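Local atomic coordinates of TatD-related deoxyribonuclease (Thermotoga maritima, PDB entry 1J6O), a protein that probably acts as a metal-dependent nuclease of the TatD family, hydrolysing ester bonds in DNA. Residues Asp142-Ala147 and His164-Asp169; Ser168-Ala173 and Val201-Leu206; His23-Asp28 and Asp214-Pro219; Val44-Val49 and Lys55-Leu60. All blocks are in the same frame, centred on the assembly; numbering follows the deposited sequence.

Contact 1. Residues Asp142-Ala147 and His164-Asp169; sequences DAYSEA and HAFSSD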
loop_
_atom_site.group_PDB
_atom_site.type_symbol
_atom_site.label_atom_id
_atom_site.label_comp_id
_atom_site.label_asym_id
_atom_site.label_seq_id
_atom_site.Cartn_x
_atom_site.Cartn_y
_atom_site.Cartn_z
ATOM N N ASP A 142 -2.553 -15.283 0.006
ATOM C CA ASP A 142 -3.221 -16.568 0.255
ATOM C C ASP A 142 -3.842 -16.672 1.657
ATOM O O ASP A 142 -3.766 -17.715 2.321
ATOM C CB ASP A 142 -2.240 -17.724 0.036
ATOM C CG ASP A 142 -1.775 -17.833 -1.416
ATOM O OD1 ASP A 142 -2.476 -17.305 -2.300
ATOM O OD2 ASP A 142 -0.723 -18.455 -1.682
ATOM N N ALA A 143 -4.463 -15.592 2.107
ATOM C CA ALA A 143 -5.088 -15.570 3.426
ATOM C C ALA A 143 -6.261 -14.602 3.435
ATOM O O ALA A 143 -6.572 -14.020 4.471
ATOM C CB ALA A 143 -4.063 -15.136 4.485
ATOM N N TYR A 144 -6.915 -14.421 2.290
ATOM C CA TYR A 144 -8.043 -13.502 2.237
ATOM C C TYR A 144 -9.167 -13.847 3.196
ATOM O O TYR A 144 -9.666 -12.979 3.892
ATOM C CB TYR A 144 -8.546 -13.376 0.792
ATOM C CG TYR A 144 -7.603 -12.525 -0.029
ATOM C CD1 TYR A 144 -7.714 -11.133 -0.024
ATOM C CD2 TYR A 144 -6.539 -13.099 -0.728
ATOM C CE1 TYR A 144 -6.780 -10.322 -0.692
ATOM C CE2 TYR A 144 -5.585 -12.293 -1.404
ATOM C CZ TYR A 144 -5.719 -10.904 -1.371
ATOM O OH TYR A 144 -4.767 -10.093 -1.954
ATOM N N SER A 145 -9.559 -15.117 3.258
ATOM C CA SER A 145 -10.630 -15.491 4.168
ATOM C C SER A 145 -10.237 -15.224 5.613
ATOM O O SER A 145 -11.033 -14.711 6.395
ATOM C CB SER A 145 -10.985 -16.982 4.023
ATOM O OG SER A 145 -11.930 -17.372 5.025
ATOM N N GLU A 146 -9.007 -15.569 5.968
ATOM C CA GLU A 146 -8.555 -15.361 7.335
ATOM C C GLU A 146 -8.426 -13.888 7.706
ATOM O O GLU A 146 -8.795 -13.476 8.818
ATOM C CB GLU A 146 -7.229 -16.106 7.567
ATOM C CG GLU A 146 -7.339 -17.650 7.483
ATOM C CD GLU A 146 -7.129 -18.228 6.074
ATOM O OE1 GLU A 146 -7.325 -17.506 5.067
ATOM O OE2 GLU A 146 -6.776 -19.436 5.982
ATOM N N ALA A 147 -7.919 -13.092 6.773
ATOM C CA ALA A 147 -7.763 -11.672 7.036
ATOM C C ALA A 147 -9.162 -11.055 7.131
ATOM O O ALA A 147 -9.427 -10.249 8.020
ATOM C CB ALA A 147 -6.952 -11.022 5.920
ATOM N N HIS A 164 -3.303 -3.684 -0.100
ATOM C CA HIS A 164 -2.309 -3.477 -1.133
ATOM C C HIS A 164 -2.007 -4.680 -2.026
ATOM O O HIS A 164 -2.160 -5.825 -1.609
ATOM C CB HIS A 164 -1.065 -2.892 -0.449
ATOM C CG HIS A 164 0.129 -3.780 -0.456
ATOM N ND1 HIS A 164 1.072 -3.752 -1.462
ATOM C CD2 HIS A 164 0.560 -4.700 0.440
ATOM C CE1 HIS A 164 2.029 -4.618 -1.185
ATOM N NE2 HIS A 164 1.741 -5.203 -0.038
ATOM N N ALA A 165 -1.606 -4.408 -3.264
ATOM C CA ALA A 165 -1.280 -5.470 -4.239
ATOM C C ALA A 165 -2.362 -6.545 -4.188
ATOM O O ALA A 165 -2.063 -7.753 -4.104
ATOM C CB ALA A 165 0.089 -6.088 -3.910
ATOM N N PHE A 166 -3.613 -6.100 -4.248
ATOM C CA PHE A 166 -4.755 -7.017 -4.199
ATOM C C PHE A 166 -4.532 -8.163 -5.185
ATOM O O PHE A 166 -4.318 -7.935 -6.377
ATOM C CB PHE A 166 -6.060 -6.297 -4.545
ATOM C CG PHE A 166 -7.248 -7.198 -4.496
ATOM C CD1 PHE A 166 -7.779 -7.589 -3.276
ATOM C CD2 PHE A 166 -7.802 -7.702 -5.664
ATOM C CE1 PHE A 166 -8.854 -8.476 -3.214
ATOM C CE2 PHE A 166 -8.878 -8.594 -5.604
ATOM C CZ PHE A 166 -9.394 -8.972 -4.383
ATOM N N SER A 167 -4.624 -9.386 -4.680
ATOM C CA SER A 167 -4.406 -10.551 -5.515
ATOM C C SER A 167 -5.448 -11.658 -5.494
ATOM O O SER A 167 -5.107 -12.830 -5.700
ATOM C CB SER A 167 -3.047 -11.152 -5.156
ATOM O OG SER A 167 -2.991 -11.454 -3.761
ATOM N N SER A 168 -6.701 -11.324 -5.220
ATOM C CA SER A 168 -7.720 -12.364 -5.209
ATOM C C SER A 168 -8.687 -12.130 -6.370
ATOM O O SER A 168 -8.366 -11.413 -7.325
ATOM C CB SER A 168 -8.469 -12.383 -3.883
ATOM O OG SER A 168 -9.131 -13.632 -3.743
ATOM N N ASP A 169 -9.867 -12.735 -6.311
ATOM C CA ASP A 169 -10.826 -12.550 -7.400
ATOM C C ASP A 169 -11.893 -11.528 -7.075
ATOM O O ASP A 169 -11.877 -10.919 -6.010
ATOM C CB ASP A 169 -11.465 -13.897 -7.775
ATOM C CG ASP A 169 -12.191 -14.557 -6.606
ATOM O OD1 ASP A 169 -12.256 -13.978 -5.494
ATOM O OD2 ASP A 169 -12.706 -15.677 -6.814
HETATM O O HOH W 1 -2.772 -14.296 -2.678
#

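Contact 2. Residues Ser168-Ala173 and Val201-Leu206; sequences SDYEWA and VKRVGL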
loop_
_atom_site.group_PDB
_atom_site.type_symbol
_atom_site.label_atom_id
_atom_site.label_comp_id
_atom_site.label_asym_id
_atom_site.label_seq_id
_atom_site.Cartn_x
_atom_site.Cartn_y
_atom_site.Cartn_z
ATOM N N SER A 168 -6.701 -11.324 -5.220
ATOM C CA SER A 168 -7.720 -12.364 -5.209
ATOM C C SER A 168 -8.687 -12.130 -6.370
ATOM O O SER A 168 -8.366 -11.413 -7.325
ATOM C CB SER A 168 -8.469 -12.383 -3.883
ATOM O OG SER A 168 -9.131 -13.632 -3.743
ATOM N N ASP A 169 -9.867 -12.735 -6.311
ATOM C CA ASP A 169 -10.826 -12.550 -7.400
ATOM C C ASP A 169 -11.893 -11.528 -7.075
ATOM O O ASP A 169 -11.877 -10.919 -6.010
ATOM C CB ASP A 169 -11.465 -13.897 -7.775
ATOM C CG ASP A 169 -12.191 -14.557 -6.606
ATOM O OD1 ASP A 169 -12.256 -13.978 -5.494
ATOM O OD2 ASP A 169 -12.706 -15.677 -6.814
ATOM N N TYR A 170 -12.827 -11.333 -7.997
ATOM C CA TYR A 170 -13.890 -10.366 -7.772
ATOM C C TYR A 170 -14.697 -10.584 -6.498
ATOM O O TYR A 170 -14.984 -9.638 -5.772
ATOM C CB TYR A 170 -14.865 -10.331 -8.962
ATOM C CG TYR A 170 -15.912 -9.247 -8.789
ATOM C CD1 TYR A 170 -15.537 -7.903 -8.719
ATOM C CD2 TYR A 170 -17.261 -9.562 -8.639
ATOM C CE1 TYR A 170 -16.476 -6.896 -8.500
ATOM C CE2 TYR A 170 -18.214 -8.564 -8.417
ATOM C CZ TYR A 170 -17.816 -7.232 -8.348
ATOM O OH TYR A 170 -18.751 -6.241 -8.124
ATOM N N GLU A 171 -15.077 -11.825 -6.212
ATOM C CA GLU A 171 -15.859 -12.067 -5.006
ATOM C C GLU A 171 -15.178 -11.538 -3.747
ATOM O O GLU A 171 -15.825 -10.891 -2.913
ATOM C CB GLU A 171 -16.192 -13.557 -4.852
ATOM C CG GLU A 171 -16.951 -13.843 -3.553
ATOM C CD GLU A 171 -17.389 -15.297 -3.404
ATOM O OE1 GLU A 171 -17.443 -16.010 -4.429
ATOM O OE2 GLU A 171 -17.688 -15.724 -2.257
ATOM N N TRP A 172 -13.882 -11.794 -3.611
ATOM C CA TRP A 172 -13.146 -11.320 -2.431
ATOM C C TRP A 172 -12.985 -9.799 -2.500
ATOM O O TRP A 172 -13.036 -9.096 -1.484
ATOM C CB TRP A 172 -11.777 -12.004 -2.352
ATOM C CG TRP A 172 -11.842 -13.271 -1.551
ATOM C CD1 TRP A 172 -11.430 -14.514 -1.929
ATOM C CD2 TRP A 172 -12.410 -13.409 -0.250
ATOM N NE1 TRP A 172 -11.715 -15.428 -0.933
ATOM C CE2 TRP A 172 -12.313 -14.770 0.110
ATOM C CE3 TRP A 172 -12.989 -12.506 0.656
ATOM C CZ2 TRP A 172 -12.782 -15.257 1.331
ATOM C CZ3 TRP A 172 -13.455 -12.984 1.867
ATOM C CH2 TRP A 172 -13.344 -14.352 2.195
ATOM N N ALA A 173 -12.803 -9.292 -3.709
ATOM C CA ALA A 173 -12.641 -7.849 -3.883
ATOM C C ALA A 173 -13.880 -7.162 -3.339
ATOM O O ALA A 173 -13.803 -6.194 -2.569
ATOM C CB ALA A 173 -12.459 -7.530 -5.379
ATOM N N VAL A 201 -10.259 -5.613 -12.046
ATOM C CA VAL A 201 -10.229 -4.169 -12.166
ATOM C C VAL A 201 -11.436 -3.718 -12.996
ATOM O O VAL A 201 -12.077 -2.708 -12.694
ATOM C CB VAL A 201 -8.932 -3.694 -12.868
ATOM C CG1 VAL A 201 -9.070 -2.250 -13.265
ATOM C CG2 VAL A 201 -7.750 -3.840 -11.917
ATOM N N LYS A 202 -11.743 -4.486 -14.037
ATOM C CA LYS A 202 -12.868 -4.163 -14.909
ATOM C C LYS A 202 -14.210 -4.150 -14.162
ATOM O O LYS A 202 -15.047 -3.265 -14.379
ATOM C CB LYS A 202 -12.910 -5.158 -16.076
ATOM C CG LYS A 202 -13.764 -4.714 -17.270
ATOM C CD LYS A 202 -13.438 -5.562 -18.505
ATOM C CE LYS A 202 -14.363 -5.243 -19.693
ATOM N NZ LYS A 202 -14.015 -6.053 -20.920
ATOM N N ARG A 203 -14.395 -5.125 -13.280
ATOM C CA ARG A 203 -15.623 -5.261 -12.489
ATOM C C ARG A 203 -15.746 -4.271 -11.349
ATOM O O ARG A 203 -16.841 -3.787 -11.045
ATOM C CB ARG A 203 -15.712 -6.660 -11.865
ATOM C CG ARG A 203 -15.621 -7.842 -12.828
ATOM C CD ARG A 203 -16.916 -8.073 -13.580
ATOM N NE ARG A 203 -18.011 -8.496 -12.699
ATOM C CZ ARG A 203 -18.051 -9.657 -12.047
ATOM N NH1 ARG A 203 -17.058 -10.531 -12.159
ATOM N NH2 ARG A 203 -19.099 -9.957 -11.290
ATOM N N VAL A 204 -14.626 -3.971 -10.705
ATOM C CA VAL A 204 -14.634 -3.046 -9.580
ATOM C C VAL A 204 -14.735 -1.567 -9.939
ATOM O O VAL A 204 -15.438 -0.808 -9.273
ATOM C CB VAL A 204 -13.387 -3.280 -8.702
ATOM C CG1 VAL A 204 -13.326 -2.250 -7.598
ATOM C CG2 VAL A 204 -13.446 -4.697 -8.107
ATOM N N GLY A 205 -14.015 -1.144 -10.969
ATOM C CA GLY A 205 -14.094 0.250 -11.337
ATOM C C GLY A 205 -13.182 1.171 -10.550
ATOM O O GLY A 205 -12.586 0.780 -9.544
ATOM N N LEU A 206 -13.122 2.420 -10.993
ATOM C CA LEU A 206 -12.285 3.424 -10.366
ATOM C C LEU A 206 -12.615 3.930 -8.973
ATOM O O LEU A 206 -11.751 4.480 -8.307
ATOM C CB LEU A 206 -12.145 4.627 -11.301
ATOM C CG LEU A 206 -11.394 4.388 -12.624
ATOM C CD1 LEU A 206 -11.354 5.699 -13.398
ATOM C CD2 LEU A 206 -9.958 3.926 -12.371
#

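Contact 3. Residues His23-Asp28 and Asp214-Pro219; sequences HQFDDD and DCPFLP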
loop_
_atom_site.group_PDB
_atom_site.type_symbol
_atom_site.label_atom_id
_atom_site.label_comp_id
_atom_site.label_asym_id
_atom_site.label_seq_id
_atom_site.Cartn_x
_atom_site.Cartn_y
_atom_site.Cartn_z
ATOM N N HIS A 23 17.687 -0.774 0.282
ATOM C CA HIS A 23 19.017 -0.643 -0.301
ATOM C C HIS A 23 19.099 -0.580 -1.831
ATOM O O HIS A 23 20.104 -0.095 -2.375
ATOM C CB HIS A 23 19.932 -1.752 0.256
ATOM C CG HIS A 23 19.791 -3.072 -0.431
ATOM N ND1 HIS A 23 20.384 -3.350 -1.645
ATOM C CD2 HIS A 23 19.148 -4.206 -0.058
ATOM C CE1 HIS A 23 20.114 -4.599 -1.990
ATOM N NE2 HIS A 23 19.369 -5.141 -1.044
ATOM N N GLN A 24 18.078 -1.066 -2.530
ATOM C CA GLN A 24 18.104 -1.021 -3.989
ATOM C C GLN A 24 18.077 0.431 -4.509
ATOM O O GLN A 24 18.328 0.688 -5.668
ATOM C CB GLN A 24 16.929 -1.810 -4.589
ATOM C CG GLN A 24 17.085 -3.325 -4.474
ATOM C CD GLN A 24 16.630 -3.854 -3.144
ATOM O OE1 GLN A 24 16.175 -3.104 -2.283
ATOM N NE2 GLN A 24 16.743 -5.167 -2.962
ATOM N N PHE A 25 17.797 1.383 -3.637
ATOM C CA PHE A 25 17.751 2.788 -4.039
ATOM C C PHE A 25 18.929 3.568 -3.442
ATOM O O PHE A 25 18.940 4.793 -3.507
ATOM C CB PHE A 25 16.468 3.440 -3.524
ATOM C CG PHE A 25 15.252 3.057 -4.298
ATOM C CD1 PHE A 25 15.044 3.578 -5.577
ATOM C CD2 PHE A 25 14.371 2.112 -3.792
ATOM C CE1 PHE A 25 13.944 3.134 -6.366
ATOM C CE2 PHE A 25 13.281 1.662 -4.545
ATOM C CZ PHE A 25 13.063 2.174 -5.845
ATOM N N ASP A 26 19.887 2.865 -2.843
ATOM C CA ASP A 26 21.026 3.545 -2.233
ATOM C C ASP A 26 21.837 4.456 -3.132
ATOM O O ASP A 26 22.318 5.488 -2.686
ATOM C CB ASP A 26 22.014 2.539 -1.605
ATOM C CG ASP A 26 21.524 1.960 -0.297
ATOM O OD1 ASP A 26 20.477 2.412 0.227
ATOM O OD2 ASP A 26 22.206 1.036 0.213
ATOM N N ASP A 27 21.987 4.104 -4.397
ATOM C CA ASP A 27 22.790 4.960 -5.261
ATOM C C ASP A 27 22.113 6.143 -5.923
ATOM O O ASP A 27 22.815 7.082 -6.331
ATOM C CB ASP A 27 23.438 4.128 -6.380
ATOM C CG ASP A 27 24.198 2.914 -5.857
ATOM O OD1 ASP A 27 25.004 3.056 -4.915
ATOM O OD2 ASP A 27 23.987 1.804 -6.397
ATOM N N ASP A 28 20.780 6.135 -5.996
ATOM C CA ASP A 28 20.062 7.235 -6.652
ATOM C C ASP A 28 18.725 7.710 -6.081
ATOM O O ASP A 28 17.921 8.336 -6.782
ATOM C CB ASP A 28 19.841 6.873 -8.124
ATOM C CG ASP A 28 18.852 5.715 -8.314
ATOM O OD1 ASP A 28 18.515 5.022 -7.322
ATOM O OD2 ASP A 28 18.413 5.488 -9.477
ATOM N N ASP A 214 4.960 -0.707 -5.103
ATOM C CA ASP A 214 5.534 -1.669 -4.182
ATOM C C ASP A 214 7.046 -1.674 -4.539
ATOM O O ASP A 214 7.756 -2.661 -4.322
ATOM C CB ASP A 214 4.930 -3.074 -4.358
ATOM C CG ASP A 214 5.230 -3.990 -3.169
ATOM O OD1 ASP A 214 5.601 -3.481 -2.073
ATOM O OD2 ASP A 214 5.080 -5.227 -3.329
ATOM N N CYS A 215 7.547 -0.557 -5.085
ATOM C CA CYS A 215 8.975 -0.495 -5.455
ATOM C C CYS A 215 9.852 -0.826 -4.231
ATOM O O CYS A 215 9.539 -0.417 -3.114
ATOM C CB CYS A 215 9.321 0.885 -6.032
ATOM S SG CYS A 215 9.142 2.302 -4.915
ATOM N N PRO A 216 11.016 -1.467 -4.442
ATOM C CA PRO A 216 11.569 -1.892 -5.741
ATOM C C PRO A 216 10.978 -3.142 -6.373
ATOM O O PRO A 216 11.424 -3.565 -7.438
ATOM C CB PRO A 216 13.037 -2.105 -5.410
ATOM C CG PRO A 216 12.929 -2.816 -4.037
ATOM C CD PRO A 216 11.887 -1.904 -3.328
ATOM N N PHE A 217 9.984 -3.735 -5.741
ATOM C CA PHE A 217 9.384 -4.954 -6.280
ATOM C C PHE A 217 8.351 -4.830 -7.428
ATOM O O PHE A 217 7.857 -3.737 -7.703
ATOM C CB PHE A 217 8.654 -5.722 -5.173
ATOM C CG PHE A 217 9.411 -5.869 -3.885
ATOM C CD1 PHE A 217 10.673 -6.439 -3.851
ATOM C CD2 PHE A 217 8.845 -5.387 -2.701
ATOM C CE1 PHE A 217 11.392 -6.526 -2.642
ATOM C CE2 PHE A 217 9.539 -5.466 -1.509
ATOM C CZ PHE A 217 10.818 -6.035 -1.473
ATOM N N LEU A 218 8.104 -5.965 -8.085
ATOM C CA LEU A 218 7.130 -6.075 -9.158
ATOM C C LEU A 218 6.973 -4.963 -10.179
ATOM O O LEU A 218 5.934 -4.269 -10.228
ATOM C CB LEU A 218 5.776 -6.277 -8.493
ATOM C CG LEU A 218 5.724 -7.359 -7.415
ATOM C CD1 LEU A 218 4.437 -7.236 -6.561
ATOM C CD2 LEU A 218 5.775 -8.703 -8.100
ATOM N N PRO A 219 7.962 -4.792 -11.049
ATOM C CA PRO A 219 7.984 -3.764 -12.089
ATOM C C PRO A 219 6.925 -4.079 -13.136
ATOM O O PRO A 219 6.519 -5.236 -13.256
ATOM C CB PRO A 219 9.390 -3.885 -12.616
ATOM C CG PRO A 219 9.718 -5.400 -12.437
ATOM C CD PRO A 219 9.191 -5.605 -11.050
#

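Contact 4. Residues Val44-Val49 and Lys55-Leu60; sequences VVNVGV and KKSLDL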
loop_
_atom_site.group_PDB
_atom_site.type_symbol
_atom_site.label_atom_id
_atom_site.label_comp_id
_atom_site.label_asym_id
_atom_site.label_seq_id
_atom_site.Cartn_x
_atom_site.Cartn_y
_atom_site.Cartn_z
ATOM N N VAL A 44 3.892 10.081 -2.422
ATOM C CA VAL A 44 3.974 8.634 -2.303
ATOM C C VAL A 44 3.833 8.290 -0.833
ATOM O O VAL A 44 4.119 9.129 0.045
ATOM C CB VAL A 44 5.332 8.033 -2.819
ATOM C CG1 VAL A 44 5.722 8.635 -4.163
ATOM C CG2 VAL A 44 6.405 8.168 -1.763
ATOM N N VAL A 45 3.359 7.079 -0.561
ATOM C CA VAL A 45 3.212 6.660 0.823
ATOM C C VAL A 45 4.333 5.621 0.952
ATOM O O VAL A 45 4.265 4.565 0.320
ATOM C CB VAL A 45 1.883 5.983 1.095
ATOM C CG1 VAL A 45 1.888 5.456 2.561
ATOM C CG2 VAL A 45 0.721 6.975 0.866
ATOM N N ASN A 46 5.365 5.959 1.727
ATOM C CA ASN A 46 6.521 5.076 1.928
ATOM C C ASN A 46 6.251 4.201 3.146
ATOM O O ASN A 46 6.086 4.681 4.249
ATOM C CB ASN A 46 7.767 5.924 2.092
ATOM C CG ASN A 46 8.984 5.195 1.678
ATOM O OD1 ASN A 46 9.200 4.943 0.484
ATOM N ND2 ASN A 46 9.793 4.820 2.652
ATOM N N VAL A 47 6.287 2.901 2.908
ATOM C CA VAL A 47 6.000 1.890 3.902
ATOM C C VAL A 47 7.106 1.114 4.599
ATOM O O VAL A 47 7.962 0.538 3.938
ATOM C CB VAL A 47 5.060 0.849 3.218
ATOM C CG1 VAL A 47 4.430 -0.041 4.246
ATOM C CG2 VAL A 47 3.956 1.580 2.409
ATOM N N GLY A 48 7.005 1.022 5.919
ATOM C CA GLY A 48 8.003 0.282 6.703
ATOM C C GLY A 48 7.599 -1.172 6.862
ATOM O O GLY A 48 6.410 -1.489 6.717
ATOM N N VAL A 49 8.560 -2.076 7.117
ATOM C CA VAL A 49 8.192 -3.495 7.278
ATOM C C VAL A 49 8.512 -4.111 8.657
ATOM O O VAL A 49 8.212 -5.285 8.911
ATOM C CB VAL A 49 8.782 -4.391 6.142
ATOM C CG1 VAL A 49 8.184 -3.933 4.783
ATOM C CG2 VAL A 49 10.310 -4.313 6.106
ATOM N N LYS A 55 11.578 3.012 11.039
ATOM C CA LYS A 55 12.314 4.223 11.474
ATOM C C LYS A 55 13.033 4.836 10.247
ATOM O O LYS A 55 13.042 6.050 10.077
ATOM C CB LYS A 55 13.343 3.877 12.573
ATOM C CG LYS A 55 13.841 5.056 13.446
ATOM C CD LYS A 55 14.503 6.178 12.706
ATOM C CE LYS A 55 15.174 7.204 13.664
ATOM N NZ LYS A 55 14.237 8.170 14.308
ATOM N N LYS A 56 13.612 3.998 9.390
ATOM C CA LYS A 56 14.315 4.503 8.189
ATOM C C LYS A 56 13.318 5.149 7.233
ATOM O O LYS A 56 13.625 6.160 6.599
ATOM C CB LYS A 56 15.038 3.382 7.465
ATOM C CG LYS A 56 16.227 2.836 8.256
ATOM C CD LYS A 56 16.843 1.616 7.579
ATOM C CE LYS A 56 18.062 1.971 6.748
ATOM N NZ LYS A 56 17.768 2.937 5.652
ATOM N N SER A 57 12.138 4.540 7.123
ATOM C CA SER A 57 11.087 5.064 6.251
ATOM C C SER A 57 10.679 6.441 6.790
ATOM O O SER A 57 10.562 7.410 6.040
ATOM C CB SER A 57 9.875 4.116 6.249
ATOM O OG SER A 57 8.816 4.618 5.443
ATOM N N LEU A 58 10.462 6.539 8.097
ATOM C CA LEU A 58 10.068 7.834 8.653
ATOM C C LEU A 58 11.130 8.901 8.434
ATOM O O LEU A 58 10.824 10.042 8.062
ATOM C CB LEU A 58 9.774 7.708 10.150
ATOM C CG LEU A 58 9.385 8.990 10.913
ATOM C CD1 LEU A 58 8.191 9.693 10.240
ATOM C CD2 LEU A 58 9.073 8.617 12.350
ATOM N N ASP A 59 12.373 8.538 8.660
ATOM C CA ASP A 59 13.452 9.491 8.480
ATOM C C ASP A 59 13.516 9.969 7.056
ATOM O O ASP A 59 13.746 11.154 6.798
ATOM C CB ASP A 59 14.782 8.893 8.925
ATOM C CG ASP A 59 14.916 8.889 10.439
ATOM O OD1 ASP A 59 14.045 9.498 11.089
ATOM O OD2 ASP A 59 15.870 8.294 10.978
ATOM N N LEU A 60 13.277 9.065 6.116
ATOM C CA LEU A 60 13.326 9.478 4.715
ATOM C C LEU A 60 12.137 10.380 4.359
ATOM O O LEU A 60 12.301 11.366 3.634
ATOM C CB LEU A 60 13.311 8.254 3.817
ATOM C CG LEU A 60 13.307 8.498 2.304
ATOM C CD1 LEU A 60 14.545 9.312 1.902
ATOM C CD2 LEU A 60 13.286 7.134 1.603
#

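Contact 1. Residues Asp142-Ala147 and His164-Asp169
The ring of Tyr-144 meets three consecutive residues of the 164-169 loop, each from a different quarter. Over one face, almost exactly above the ring centre, sits CB of Ser-168; this CH-pi contact measures 3.7 Å from CB to the centroid and lies 9° off the ring normal. At the edge, near the ring plane, comes OG of Ser-167, which is 2.9 Å from Tyr-144 OH. The ring of Phe-166 is inclined at 69° to that of Tyr-144, and the two touch through their CE1 atoms, 3.8 Å apart, in an oblique aromatic pair. Phe-166 also has the backbone N of its neighbour Ser-168 above one face, near the rim.

The polar end of the tyrosine is held by the loop backbone: Ser-167 N donates to Tyr-144 OH over 2.8 Å, with a fairly straight N-H...O angle of 161°. With CG anti to its own carbonyl carbon, Tyr-144 leaves the first turn of helix 144-153 pointing at the loop, which lets its hydroxyl meet that amide. A water bridges the two segments as well, accepting from Asp-142 N at 2.9 Å and lying 3.0 Å from Ser-167 OG.

Beyond these residues, Phe-166 packs on Ala-173 of the next helix, while His-164 hydrogen-bonds through ND1 to Glu-212. His-164, at the start of this loop, is predicted to bind a divalent metal. The contact joins two successive beta-to-alpha connections of a TIM barrel, following strands 136-141 and 161-163.

Contact 2. Residues Ser168-Ala173 and Val201-Leu206
Arg-203 and Tyr-170 form the principal meeting point of two neighbouring helices, and the 201-206 segment reaches it on the last turn of helix 195-204. At the start of that turn, Val-201 points away from the other helix, touching Val-189 and Ile-185, and its carbonyl O accepts from Gly-205 N.

Arg-203 follows and folds back over the tyrosine. Its chain bends at both chi2 (-77°) and chi3, which carries the guanidinium across one face of the Tyr-170 ring in a cation-pi contact, with CZ 3.9 Å from the ring centroid. The two planes are 37° apart, and the tilt brings NH2 to 3.2 Å from Tyr-170 CD2. The aliphatic root of the same arginine also presses on the ring, CB lying 3.4 Å from CD1 of Tyr-170.

Val-204 approaches differently. Its CG2 lies at the edge of the tyrosine ring, near the ring plane and 3.8 Å from CE1 of Tyr-170, and the same methyl reaches CB of Ala-173 at 4.1 Å. The contact thus grades from a charged group on the exposed side to apolar atoms beside buried Ala-173. Gly-205 then leaves the helix with a positive phi of 84°, and Leu-206 turns to Ile-240 and Leu-244 of helix 233-244.

On the opposing helix, Asp-169 occupies the N-cap, and its OD1 accepts a weak capping bond from Trp-172 N. Remote from the predicted metal-binding residues, this is side-by-side packing of two successive outer helices, 170-179 and 195-204, in the helical layer surrounding a TIM barrel.

Contact 3. Residues His23-Asp28 and Asp214-Pro219
Phe-25 and Pro-216 form the close part of this contact, together with Cys-215. The phenyl ring presents its edge: Pro-216 N and Cys-215 CB both lie near its plane, with CE2 of Phe-25 3.9 Å from Pro-216 CB and CZ 4.0 Å from Cys-215 CB. The cysteine sulfur adds an oblique sulfur-aromatic contact, SG being 5.0 Å from the Phe-25 centroid. The cysteine's chi1 of 63° sets SG between the backbone N and the carbonyl carbon, alongside the ring's CZ. The peptide bond before Pro-216 is cis, and the chain turns tightly there, Phe-217 N donating to Asp-214 O over 2.9 Å.

Toward solvent the contact thins out: partly exposed Gln-24 meets only the pyrrolidine ring. It lies across that ring at about a right angle, its chain bent at chi2 (84°), and OE1 of Gln-24 comes to 3.7 Å from Pro-216 CG without a hydrogen bond to the other segment. Phe-217 is exposed and takes little part. Arg-227 hydrogen-bonds Gln-24 O, forms a salt bridge with Asp-28 OD1 and touches Phe-25 and Pro-216.

Asp-214, just before the packed residues, is a predicted metal ligand and accepts a hydrogen bond from His-19, another predicted ligand. The contact joins the loops after the first and last strands of the TIM barrel, beside its probable metal site.

Contact 4. Residues Val44-Val49 and Lys55-Leu60
Strand 44-47 and helix 55-60 run nearly antiparallel, their directions 151° apart and their axes 8.2 Å apart at closest approach. The backbones come nearest where the strand has just ended, at Gly-48 and Ser-57, whose CA atoms are 5.7 Å apart. Gly-48 has no side chain to hold the chains apart there.

Asn-46 points at the helix, and its ND2 donates to Ser-57 OG over 3.0 Å at an N-H...O angle of 153°, with the hydroxyl tilted 18° out of the amide plane. The first torsion of Ser-57 sends OG anti to its backbone N and out to the strand, where it also lies 3.0 Å from Asn-46 O. The pair sits in the first half of a beta-alpha-beta crossover, strand 41-47, helix 51-61 and strand 67-71, the crossover from which TIM barrels are built. The other end of the amide is taken up too: OD1 of Asn-46 accepts from Leu-20 N, so the buried side chain ties the helix to the loop after the first strand.

Leu-60 adds little, its CD2 lying 4.3 Å from Asn-46 ND2. Val-47 faces away from the helix, its side chain close to His-17 and Glu-103, both predicted metal ligands.

Contacts 3 and 4 are buried, whereas contacts 1 and 2 are partly buried and lie across the chain's centre from contact 4. Contacts 1 and 2 share Ser-168 and Asp-169 and touch through Phe-166 and Ala-173, the loop after strand 161-163 leading directly into outer helix 170-179. Contact 3 closes a long loop of chain that encloses the other three; it meets contact 1 where His-164 CE1 is 3.8 Å from Asp-214 OD2. Chemistry follows place: a cation-pi pair at the helical surface in contact 2, a tyrosine gripped by a loop amide in contact 1, apolar edge packing in contact 3, and an amide-hydroxyl bond between strand and helix in contact 4.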